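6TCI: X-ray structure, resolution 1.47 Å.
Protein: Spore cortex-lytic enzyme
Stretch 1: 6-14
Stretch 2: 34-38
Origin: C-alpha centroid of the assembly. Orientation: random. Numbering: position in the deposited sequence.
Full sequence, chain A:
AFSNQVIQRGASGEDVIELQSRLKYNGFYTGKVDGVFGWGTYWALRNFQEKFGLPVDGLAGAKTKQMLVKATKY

Stretch 1 6-14: VIQRGASGE
Stretch 2 34-38: DGVFG

What ties the two backbones together? Three hydrogen bonds do: Gly10 N to Phe37 O (3.0 Å, nearly straight at 179°), Phe37 N to Ala11 O (2.9 Å) and Gly13 N to Gly35 O (3.0 Å). The chains run antiparallel, with a single bridge between Ser12 and Val36, whose CA atoms lie 4.5 Å apart. Gly35 O also receives a CA-H...O contact from Ser12 CA at 3.0 Å.

What shape do the backbones take? Gln8 to Ala11 form a type II turn through Arg9 (-48/134), closed by Ala11 N to Gln8 O at 3.0 Å. Gly10 (phi/psi 95/-18) and Gly13 (111/-158) adopt angles that call for glycine, because a CB there would be jammed against the preceding carbonyl O, and Gly35 (75/14) has a positive phi that favours it. Ser12 (-147/159) and Val36 (-120/124) are extended. Asp34, chi1 p, accepts a hydrogen bond at OD1 from Val36 N at 3.0 Å.

What is buried? Phe37 (-86/97; chi1 t, chi2 -47°) points toward the first stretch and gives up 119 Å² of the 332 Å² total. Gln8 O and Arg9 N lie over one ring face, and Arg9 CA is 3.4 Å from Phe37 CD1. Apolar contacts match buried Ile7 to the buried Phe37 ring: Ile7, chi1 m and chi2 t, sets CG2 3.8 Å from Phe37 CD2; small Ala11 brings CB 4.4 Å from Phe37 CB.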

# COMPACT_ATOMS: atom_id res chain seq x y z
N VAL A 6 -3.73 10.74 -0.91
CA VAL A 6 -4.03 9.52 -0.18
C VAL A 6 -4.40 8.43 -1.18
O VAL A 6 -5.21 8.65 -2.09
CB VAL A 6 -5.18 9.77 0.81
CG1 VAL A 6 -5.67 8.46 1.42
CG2 VAL A 6 -4.74 10.73 1.91
N ILE A 7 -3.82 7.24 -1.01
CA ILE A 7 -4.10 6.09 -1.87
C ILE A 7 -5.16 5.24 -1.18
O ILE A 7 -4.95 4.78 -0.05
CB ILE A 7 -2.85 5.26 -2.15
CG1 ILE A 7 -1.61 6.14 -2.36
CG2 ILE A 7 -3.07 4.35 -3.35
CD1 ILE A 7 -0.34 5.33 -2.53
N GLN A 8 -6.28 5.02 -1.86
CA GLN A 8 -7.37 4.26 -1.25
C GLN A 8 -8.11 3.48 -2.31
O GLN A 8 -7.88 3.63 -3.51
CB GLN A 8 -8.32 5.18 -0.49
CG GLN A 8 -9.08 6.10 -1.39
CD GLN A 8 -10.22 6.78 -0.66
OE1 GLN A 8 -10.24 8.00 -0.54
NE2 GLN A 8 -11.16 5.98 -0.17
N ARG A 9 -9.03 2.65 -1.83
CA ARG A 9 -9.87 1.82 -2.69
C ARG A 9 -10.48 2.64 -3.82
O ARG A 9 -10.98 3.75 -3.61
CB ARG A 9 -10.96 1.22 -1.81
CG ARG A 9 -12.13 0.66 -2.53
CD ARG A 9 -13.20 0.37 -1.53
NE ARG A 9 -14.20 -0.49 -2.10
CZ ARG A 9 -15.13 -1.09 -1.37
NH1 ARG A 9 -15.15 -0.87 -0.06
NH2 ARG A 9 -16.02 -1.88 -1.94
N GLY A 10 -10.42 2.08 -5.03
CA GLY A 10 -10.93 2.73 -6.22
C GLY A 10 -9.88 3.49 -7.00
O GLY A 10 -10.11 3.80 -8.18
N ALA A 11 -8.75 3.80 -6.39
CA ALA A 11 -7.69 4.49 -7.09
C ALA A 11 -7.05 3.58 -8.14
O ALA A 11 -7.09 2.35 -8.05
CB ALA A 11 -6.60 4.92 -6.11
N SER A 12 -6.44 4.22 -9.13
CA SER A 12 -5.68 3.50 -10.13
C SER A 12 -4.51 4.36 -10.57
O SER A 12 -4.51 5.58 -10.39
CB SER A 12 -6.55 3.08 -11.32
OG SER A 12 -7.05 4.22 -11.99
N GLY A 13 -3.50 3.71 -11.12
CA GLY A 13 -2.39 4.43 -11.70
C GLY A 13 -1.11 4.26 -10.90
O GLY A 13 -0.94 3.32 -10.12
N GLU A 14 -0.20 5.22 -11.10
CA GLU A 14 1.19 5.04 -10.70
C GLU A 14 1.35 4.84 -9.19
O GLU A 14 2.16 4.01 -8.77
CB GLU A 14 2.04 6.20 -11.21
CG GLU A 14 2.16 6.23 -12.72
CD GLU A 14 3.60 6.24 -13.19
OE1 GLU A 14 4.18 7.34 -13.30
OE2 GLU A 14 4.14 5.15 -13.46
N ASP A 34 -1.45 -4.74 -10.80
CA ASP A 34 -2.24 -4.24 -11.91
C ASP A 34 -2.55 -2.75 -11.81
O ASP A 34 -3.15 -2.20 -12.74
CB ASP A 34 -3.54 -5.04 -12.07
CG ASP A 34 -4.44 -4.98 -10.84
OD1 ASP A 34 -4.14 -4.22 -9.89
OD2 ASP A 34 -5.45 -5.72 -10.81
N GLY A 35 -2.16 -2.09 -10.72
CA GLY A 35 -2.43 -0.67 -10.59
C GLY A 35 -3.86 -0.30 -10.27
O GLY A 35 -4.21 0.88 -10.39
N VAL A 36 -4.69 -1.25 -9.86
CA VAL A 36 -6.08 -0.98 -9.48
C VAL A 36 -6.27 -1.38 -8.03
O VAL A 36 -6.01 -2.53 -7.66
CB VAL A 36 -7.07 -1.73 -10.39
CG1 VAL A 36 -8.50 -1.46 -9.96
CG2 VAL A 36 -6.87 -1.31 -11.84
N PHE A 37 -6.73 -0.44 -7.20
CA PHE A 37 -6.83 -0.65 -5.75
C PHE A 37 -8.18 -1.31 -5.45
O PHE A 37 -9.21 -0.64 -5.33
CB PHE A 37 -6.66 0.68 -5.03
CG PHE A 37 -6.40 0.59 -3.54
CD1 PHE A 37 -7.16 -0.23 -2.71
CD2 PHE A 37 -5.44 1.40 -2.96
CE1 PHE A 37 -6.93 -0.25 -1.33
CE2 PHE A 37 -5.21 1.39 -1.59
CZ PHE A 37 -5.96 0.55 -0.78
N GLY A 38 -8.17 -2.64 -5.31
CA GLY A 38 -9.35 -3.37 -4.90
C GLY A 38 -9.11 -4.17 -3.63
O GLY A 38 -8.23 -3.83 -2.84